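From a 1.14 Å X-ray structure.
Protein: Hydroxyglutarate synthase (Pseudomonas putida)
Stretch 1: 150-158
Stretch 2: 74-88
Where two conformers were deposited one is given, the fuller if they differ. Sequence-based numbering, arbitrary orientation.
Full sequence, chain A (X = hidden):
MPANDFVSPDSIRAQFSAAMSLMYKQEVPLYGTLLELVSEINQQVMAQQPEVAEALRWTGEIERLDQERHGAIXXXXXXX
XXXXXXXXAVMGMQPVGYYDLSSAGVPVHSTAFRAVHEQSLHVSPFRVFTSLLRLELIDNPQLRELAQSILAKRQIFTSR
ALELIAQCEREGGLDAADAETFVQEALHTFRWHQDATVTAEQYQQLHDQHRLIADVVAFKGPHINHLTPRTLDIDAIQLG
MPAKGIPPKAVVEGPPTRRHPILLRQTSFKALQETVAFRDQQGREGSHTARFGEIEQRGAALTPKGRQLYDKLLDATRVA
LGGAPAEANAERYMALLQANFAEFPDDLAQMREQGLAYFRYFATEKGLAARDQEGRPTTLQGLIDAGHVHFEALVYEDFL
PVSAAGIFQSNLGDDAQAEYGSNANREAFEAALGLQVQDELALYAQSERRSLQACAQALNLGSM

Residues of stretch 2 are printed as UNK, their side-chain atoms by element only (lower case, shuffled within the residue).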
ATOM      1  N   ILE A 150      10.274 -13.201  24.694  1.00 28.45           N
ATOM      2  CA  ILE A 150      10.835 -13.653  23.427  1.00 28.07           C
ATOM      3  C   ILE A 150      11.167 -12.459  22.551  1.00 28.97           C
ATOM      4  O   ILE A 150      12.251 -12.376  21.955  1.00 32.90           O
ATOM      5  CB  ILE A 150       9.865 -14.622  22.727  1.00 29.00           C
ATOM      6  CG1 ILE A 150       9.809 -15.923  23.519  1.00 32.90           C
ATOM      7  CG2 ILE A 150      10.301 -14.855  21.308  1.00 27.57           C
ATOM      8  CD1 ILE A 150       8.561 -16.731  23.266  1.00 35.24           C
ATOM      9  N   LEU A 151      10.234 -11.510  22.460  1.00 25.37           N
ATOM     10  CA  LEU A 151      10.432 -10.355  21.597  1.00 26.65           C
ATOM     11  C   LEU A 151      11.533  -9.454  22.128  1.00 33.77           C
ATOM     12  O   LEU A 151      12.274  -8.842  21.349  1.00 35.28           O
ATOM     13  CB  LEU A 151       9.125  -9.567  21.491  1.00 22.64           C
ATOM     14  CG  LEU A 151       8.028 -10.245  20.685  1.00 20.79           C
ATOM     15  CD1 LEU A 151       6.765  -9.439  20.813  1.00 22.29           C
ATOM     16  CD2 LEU A 151       8.454 -10.379  19.245  1.00 21.38           C
ATOM     17  N   ALA A 152      11.655  -9.376  23.449  1.00 35.87           N
ATOM     18  CA  ALA A 152      12.569  -8.408  24.042  1.00 38.61           C
ATOM     19  C   ALA A 152      13.994  -8.669  23.594  1.00 40.08           C
ATOM     20  O   ALA A 152      14.759  -7.726  23.339  1.00 42.33           O
ATOM     21  CB  ALA A 152      12.470  -8.481  25.563  1.00 40.53           C
ATOM     22  N   LYS A 153      14.378  -9.940  23.495  1.00 37.93           N
ATOM     23  CA  LYS A 153      15.769 -10.282  23.254  1.00 39.37           C
ATOM     24  C   LYS A 153      16.130 -10.547  21.801  1.00 36.15           C
ATOM     25  O   LYS A 153      17.320 -10.707  21.504  1.00 40.22           O
ATOM     26  CB  LYS A 153      16.143 -11.523  24.056  1.00 44.07           C
ATOM     27  CG  LYS A 153      15.397 -12.794  23.626  1.00 46.62           C
ATOM     28  CD  LYS A 153      15.516 -13.851  24.728  1.00 46.62           C
ATOM     29  CE  LYS A 153      14.647 -15.072  24.474  1.00 46.77           C
ATOM     30  NZ  LYS A 153      14.332 -15.769  25.750  1.00 48.42           N
ATOM     31  N   ARG A 154      15.163 -10.627  20.892  1.00 29.99           N
ATOM     32  CA  ARG A 154      15.544 -10.852  19.505  1.00 24.71           C
ATOM     33  C   ARG A 154      16.130  -9.573  18.904  1.00 21.52           C
ATOM     34  O   ARG A 154      15.824  -8.448  19.334  1.00 23.17           O
ATOM     35  CB  ARG A 154      14.361 -11.349  18.689  1.00 24.33           C
ATOM     36  CG  ARG A 154      13.342 -10.299  18.302  1.00 22.87           C
ATOM     37  CD  ARG A 154      12.219 -10.960  17.522  1.00 20.69           C
ATOM     38  NE  ARG A 154      11.296  -9.959  17.005  1.00 19.04           N
ATOM     39  CZ  ARG A 154      10.262 -10.209  16.211  1.00 18.46           C
ATOM     40  NH1 ARG A 154      10.023 -11.446  15.818  1.00 21.23           N
ATOM     41  NH2 ARG A 154       9.483  -9.211  15.804  1.00 18.12           N
ATOM     42  N   GLN A 155      16.968  -9.750  17.879  1.00 20.66           N
ATOM     43  CA  GLN A 155      17.577  -8.645  17.140  1.00 18.48           C
ATOM     44  C   GLN A 155      17.302  -8.825  15.650  1.00 17.02           C
ATOM     45  O   GLN A 155      18.001  -9.584  14.974  1.00 21.77           O
ATOM     46  CB  GLN A 155      19.076  -8.569  17.378  1.00 23.82           C
ATOM     47  CG  GLN A 155      19.797  -7.530  16.498  1.00 29.26           C
ATOM     48  CD  GLN A 155      19.233  -6.106  16.596  1.00 30.28           C
ATOM     49  OE1 GLN A 155      18.422  -5.709  15.775  1.00 25.32           O
ATOM     50  NE2 GLN A 155      19.687  -5.338  17.584  1.00 33.90           N
ATOM     51  N   ILE A 156      16.297  -8.131  15.137  1.00 14.01           N
ATOM     52  CA  ILE A 156      15.854  -8.371  13.769  1.00 14.38           C
ATOM     53  C   ILE A 156      16.682  -7.688  12.696  1.00 13.00           C
ATOM     54  O   ILE A 156      16.510  -7.989  11.520  1.00 15.10           O
ATOM     55  CB  ILE A 156      14.363  -8.018  13.621  1.00 14.12           C
ATOM     56  CG1 ILE A 156      14.118  -6.513  13.706  1.00 13.45           C
ATOM     57  CG2 ILE A 156      13.512  -8.823  14.622  1.00 15.72           C
ATOM     58  CD1 ILE A 156      12.703  -6.131  13.352  1.00 14.59           C
ATOM     59  N   PHE A 157      17.560  -6.759  13.034  1.00 12.39           N
ATOM     60  CA  PHE A 157      18.391  -6.048  12.089  1.00 12.96           C
ATOM     61  C   PHE A 157      19.830  -6.514  12.186  1.00 13.40           C
ATOM     62  O   PHE A 157      20.353  -6.700  13.298  1.00 16.49           O
ATOM     63  CB  PHE A 157      18.381  -4.567  12.384  1.00 14.54           C
ATOM     64  CG  PHE A 157      16.994  -3.988  12.466  1.00 14.68           C
ATOM     65  CD1 PHE A 157      16.230  -3.786  11.335  1.00 15.06           C
ATOM     66  CD2 PHE A 157      16.419  -3.720  13.713  1.00 16.27           C
ATOM     67  CE1 PHE A 157      14.929  -3.259  11.454  1.00 17.33           C
ATOM     68  CE2 PHE A 157      15.146  -3.211  13.829  1.00 17.24           C
ATOM     69  CZ  PHE A 157      14.409  -2.977  12.725  1.00 16.49           C
ATOM     70  N   THR A 158      20.480  -6.687  11.041  1.00 12.64           N
ATOM     71  CA  THR A 158      21.895  -6.998  11.085  1.00 12.54           C
ATOM     72  C   THR A 158      22.682  -5.789  11.557  1.00 11.91           C
ATOM     73  O   THR A 158      22.284  -4.635  11.392  1.00 12.18           O
ATOM     74  CB  THR A 158      22.449  -7.469   9.748  1.00 13.72           C
ATOM     75  OG1 THR A 158      22.507  -6.357   8.856  1.00 13.74           O
ATOM     76  CG2 THR A 158      21.612  -8.595   9.140  1.00 15.72           C
ATOM     77  N   UNK A  74       4.972  -7.267   9.996  1.00 12.13           N
ATOM     78  CA  UNK A  74       4.550  -7.081  11.385  1.00 13.25           C
ATOM     79  C   UNK A  74       5.777  -7.086  12.267  1.00 12.62           C
ATOM     80  O   UNK A  74       6.630  -7.958  12.109  1.00 15.00           O
ATOM     81  c   UNK A  74       3.652  -8.243  11.803  1.00 16.41           C
ATOM     82  n   UNK A  74       0.471 -12.158  10.493  1.00 28.89           N
ATOM     83  c   UNK A  74      -0.065 -11.015  10.090  1.00 27.18           C
ATOM     84  n   UNK A  74      -1.222 -11.002   9.460  1.00 31.07           N
ATOM     85  c   UNK A  74       1.850  -9.787  10.996  1.00 23.23           C
ATOM     86  n   UNK A  74       0.573  -9.878  10.316  1.00 27.58           N
ATOM     87  c   UNK A  74       2.439  -8.385  10.905  1.00 17.58           C
ATOM     88  N   UNK A  75       5.866  -6.122  13.179  1.00 13.12           N
ATOM     89  CA  UNK A  75       6.937  -6.070  14.157  1.00 14.00           C
ATOM     90  C   UNK A  75       6.324  -6.197  15.545  1.00 14.86           C
ATOM     91  O   UNK A  75       5.106  -6.059  15.740  1.00 14.29           O
ATOM     92  c   UNK A  75       7.002  -3.536  14.200  1.00 15.95           C
ATOM     93  c   UNK A  75       7.818  -4.808  14.031  1.00 14.49           C
ATOM     94  c   UNK A  75       8.538  -4.821  12.733  1.00 16.00           C
ATOM     95  N   UNK A  76       7.176  -6.471  16.529  1.00 16.11           N
ATOM     96  CA  UNK A  76       6.708  -6.833  17.838  1.00 16.33           C
ATOM     97  C   UNK A  76       6.957  -5.849  18.950  1.00 16.83           C
ATOM     98  O   UNK A  76       6.384  -6.014  20.023  1.00 19.79           O
ATOM     99  N   UNK A  77       7.842  -4.877  18.759  1.00 16.56           N
ATOM    100  CA  UNK A  77       8.189  -3.962  19.832  1.00 18.16           C
ATOM    101  C   UNK A  77       8.309  -2.545  19.298  1.00 15.26           C
ATOM    102  O   UNK A  77       8.539  -2.314  18.102  1.00 15.13           O
ATOM    103  o   UNK A  77      10.597  -3.932  19.612  1.00 17.68           O
ATOM    104  c   UNK A  77       9.631  -5.750  20.928  1.00 20.11           C
ATOM    105  c   UNK A  77       9.539  -4.298  20.507  1.00 18.11           C
ATOM    106  N   UNK A  78       8.130  -1.585  20.206  1.00 18.20           N
ATOM    107  CA  UNK A  78       8.318  -0.177  19.870  1.00 17.80           C
ATOM    108  C   UNK A  78       9.699   0.085  19.278  1.00 17.88           C
ATOM    109  O   UNK A  78       9.837   0.840  18.301  1.00 17.89           O
ATOM    110  c   UNK A  78       8.088   0.715  21.107  1.00 21.02           C
ATOM    111  N   UNK A  79      10.736  -0.512  19.860  1.00 17.22           N
ATOM    112  CA  UNK A  79      12.089  -0.311  19.356  0.63 18.25           C
ATOM    113  C   UNK A  79      12.219  -0.815  17.913  1.00 15.22           C
ATOM    114  O   UNK A  79      12.888  -0.187  17.084  1.00 16.16           O
ATOM    115  c   UNK A  79      13.042  -1.033  20.300  0.63 22.43           C
ATOM    116  c   UNK A  79      13.112  -0.461  21.755  0.63 26.59           C
ATOM    117  c   UNK A  79      11.849  -0.519  22.644  0.63 25.96           C
ATOM    118  o   UNK A  79      11.024  -1.472  22.594  0.63 21.90           O
ATOM    119  o   UNK A  79      11.732   0.392  23.482  0.63 29.99           O
ATOM    120  N   UNK A  80      11.578  -1.954  17.602  1.00 15.04           N
ATOM    121  CA  UNK A  80      11.592  -2.451  16.226  1.00 14.07           C
ATOM    122  C   UNK A  80      10.902  -1.471  15.279  1.00 12.99           C
ATOM    123  O   UNK A  80      11.392  -1.231  14.171  1.00 13.23           O
ATOM    124  c   UNK A  80      11.182  -6.307  16.792  1.00 16.11           C
ATOM    125  o   UNK A  80      10.025  -6.461  16.370  1.00 18.25           O
ATOM    126  o   UNK A  80      11.867  -7.232  17.270  1.00 18.98           O
ATOM    127  c   UNK A  80      11.828  -4.948  16.743  1.00 16.08           C
ATOM    128  c   UNK A  80      10.949  -3.839  16.128  1.00 13.74           C
ATOM    129  N   UNK A  81       9.761  -0.930  15.685  1.00 13.63           N
ATOM    130  CA  UNK A  81       9.052   0.028  14.838  1.00 13.37           C
ATOM    131  C   UNK A  81       9.875   1.292  14.617  1.00 12.96           C
ATOM    132  O   UNK A  81       9.987   1.797  13.491  1.00 12.98           O
ATOM    133  c   UNK A  81       6.452   0.742  13.253  1.00 14.43           C
ATOM    134  c   UNK A  81       7.684   0.368  15.443  1.00 13.83           C
ATOM    135  c   UNK A  81       6.834   1.319  14.609  1.00 13.14           C
ATOM    136  c   UNK A  81       5.597   1.705  15.399  1.00 14.02           C
ATOM    137  N   UNK A  82      10.458   1.826  15.682  1.00 13.97           N
ATOM    138  CA  UNK A  82      11.252   3.043  15.548  1.00 14.02           C
ATOM    139  C   UNK A  82      12.458   2.826  14.661  1.00 13.66           C
ATOM    140  O   UNK A  82      12.816   3.686  13.856  1.00 13.23           O
ATOM    141  c   UNK A  82      11.695   3.534  16.934  1.00 15.54           C
ATOM    142  N   UNK A  83      13.099   1.656  14.784  1.00 13.51           N
ATOM    143  CA  UNK A  83      14.277   1.410  13.967  1.00 13.52           C
ATOM    144  C   UNK A  83      13.903   1.162  12.521  1.00 12.94           C
ATOM    145  O   UNK A  83      14.601   1.612  11.595  1.00 13.90           O
ATOM    146  c   UNK A  83      16.308   0.007  13.769  1.00 15.63           C
ATOM    147  o   UNK A  83      15.445   0.545  15.897  1.00 17.41           O
ATOM    148  c   UNK A  83      15.051   0.231  14.562  1.00 13.88           C
ATOM    149  N   UNK A  84      12.788   0.450  12.298  1.00 13.13           N
ATOM    150  CA  UNK A  84      12.379   0.256  10.929  1.00 12.48           C
ATOM    151  C   UNK A  84      11.991   1.562  10.243  1.00 11.05           C
ATOM    152  O   UNK A  84      12.243   1.714   9.043  1.00 11.24           O
ATOM    153  c   UNK A  84      11.339  -0.849  10.847  1.00 15.91           C
ATOM    154  c   UNK A  84      11.646  -1.621   9.582  1.00 17.94           C
ATOM    155  c   UNK A  84      10.063  -0.377  10.989  1.00 15.82           C
ATOM    156  c   UNK A  84      11.026  -2.930   9.594  1.00 18.73           C
ATOM    157  N   UNK A  85      11.464   2.548  10.981  1.00 11.87           N
ATOM    158  CA  UNK A  85      11.252   3.854  10.381  1.00 11.13           C
ATOM    159  C   UNK A  85      12.553   4.452   9.897  1.00 11.20           C
ATOM    160  O   UNK A  85      12.610   5.069   8.827  1.00 11.25           O
ATOM    161  c   UNK A  85      10.585   4.778  11.382  1.00 11.98           C
ATOM    162  N   UNK A  86      13.630   4.301  10.684  1.00 11.19           N
ATOM    163  CA  UNK A  86      14.937   4.809  10.263  1.00 11.86           C
ATOM    164  C   UNK A  86      15.459   4.075   9.037  1.00 11.26           C
ATOM    165  O   UNK A  86      16.068   4.664   8.154  1.00 11.65           O
ATOM    166  c   UNK A  86      15.950   4.712  11.406  1.00 12.82           C
ATOM    167  c   UNK A  86      16.519   5.272  13.766  1.00 18.41           C
ATOM    168  n   UNK A  86      17.917   5.552  13.453  1.00 19.58           N
ATOM    169  c   UNK A  86      18.935   4.763  13.744  1.00 23.31           C
ATOM    170  n   UNK A  86      20.159   5.138  13.381  1.00 22.57           N
ATOM    171  c   UNK A  86      15.594   5.583  12.581  1.00 14.72           C
ATOM    172  n   UNK A  86      18.747   3.601  14.373  1.00 29.00           N
ATOM    173  N   UNK A  87      15.265   2.751   8.993  1.00 10.84           N
ATOM    174  CA  UNK A  87      15.630   1.951   7.837  1.00 10.73           C
ATOM    175  C   UNK A  87      14.922   2.447   6.583  1.00  9.82           C
ATOM    176  O   UNK A  87      15.546   2.659   5.532  1.00 10.94           O
ATOM    177  c   UNK A  87      15.732  -0.570   7.131  1.00 13.07           C
ATOM    178  c   UNK A  87      14.749  -0.688   5.991  1.00 15.80           C
ATOM    179  c   UNK A  87      15.284   0.482   8.129  1.00 11.93           C
ATOM    180  c   UNK A  87      15.935  -1.927   7.818  1.00 15.79           C
ATOM    181  N   UNK A  88      13.609   2.629   6.681  1.00 10.59           N
ATOM    182  CA  UNK A  88      12.853   3.072   5.526  1.00  9.96           C
ATOM    183  C   UNK A  88      13.156   4.513   5.133  1.00  9.42           C
ATOM    184  O   UNK A  88      13.058   4.847   3.949  1.00 10.10           O
ATOM    185  c   UNK A  88      11.350   0.548   4.838  1.00 17.91           C
ATOM    186  c   UNK A  88      11.354   2.850   5.781  1.00 12.17           C
ATOM    187  c   UNK A  88      10.048  -1.175   5.801  1.00 16.07           C
ATOM    188  c   UNK A  88      10.914   1.422   5.785  1.00 13.98           C
ATOM    189  c   UNK A  88       9.591  -0.304   6.733  1.00 17.55           C
ATOM    190  c   UNK A  88      10.006   0.977   6.734  1.00 15.77           C
ATOM    191  c   UNK A  88      10.906  -0.766   4.839  1.00 19.72           C
TER
HETATM  192  O   HOH W   1       7.942  -9.874  13.551  1.00 18.23           O
HETATM  193  O   HOH W   2      14.811  -6.716  17.244  1.00 22.91           O

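Position 74 carries three carbons, a nitrogen, and a carbon bearing two more nitrogens, a guanidinium whose end leads away from stretch 1: Arg74. Its carbonyl still takes part, since a water accepts from Arg154 NH2 (2.8 Å) and donates to Arg74 O (2.7 Å). At 75 one carbon carries two others, and one of these approaches the end of Ile156; this is Val75, with Val75 CG1 4.4 Å from Ile156 CD1. Position 76 has no side-chain atoms and is Gly76. An ideal CB here would fall 2.7 Å from Leu151 CD2, a clash, so the bare backbone lets the leucine pack close, with Leu151 CD1 3.5 Å from Gly76 O.

Position 77 shows one carbon bearing an oxygen and a carbon, the latter against Leu151. It is Thr77, the N-cap of the helix that starts at 78, and Thr77 CG2 lies 3.9 Å from Leu151 CB. A single carbon at 78, out of reach of stretch 1, gives Ala78. Position 79 has three carbons, the third with two oxygens, and touches nothing on stretch 1: Glu79.

Three carbons with two oxygens on the third make position 80 a glutamate as well, Glu80, and here the oxygens meet the guanidinium of Arg154. Arg154 NE donates to Glu80 OE2 (2.8 Å) and Arg154 NH2 to Glu80 OE1 (2.9 Å), a salt bridge with two nearly straight hydrogen bonds. Glu80 OE1 also accepts from Gly76 N (2.9 Å), while Thr77 OG1 caps the helix by accepting from Glu80 N (3.0 Å).

Four carbons forked at the second, directed away, make 81 Leu81; one carbon makes 82 Ala82. At 83 a carbon carries an oxygen and a carbon, and that carbon sits over the Phe157 ring: Thr83, whose CG2 lies 3.7 Å from the Phe157 ring centroid in a CH-pi contact. Its hydroxyl is turned to its own helix, Thr83 OG1 donating to Glu79 O (2.9 Å). Position 84, four carbons forked at the first with one longer arm, is Ile84; its CG1 approaches Phe157 CE1 at 4.1 Å. One carbon at 85 is Ala85. Three carbons, a nitrogen and a carbon carrying two more nitrogens, out of reach of stretch 1 but bonded elsewhere in the structure, make 86 Arg86. Four carbons forked at the second, one of them near the Phe157 ring, identify Leu87, with Leu87 CD1 4.0 Å from Phe157 CD1. The six-membered carbon ring at 88, beyond contact, is Phe88.

The contact thus joins a polar anchor to an apolar one. Glu80 pairs with Arg154 and, through a water donating to Glu80 OE2 (3.0 Å) and accepting from Ile156 N (2.9 Å), reaches the backbone beyond it. Farther along the helix, Thr83, Ile84 and Leu87 pack against Phe157.

Stretch 2, residues 74-88: RVGTAEELATIARLF
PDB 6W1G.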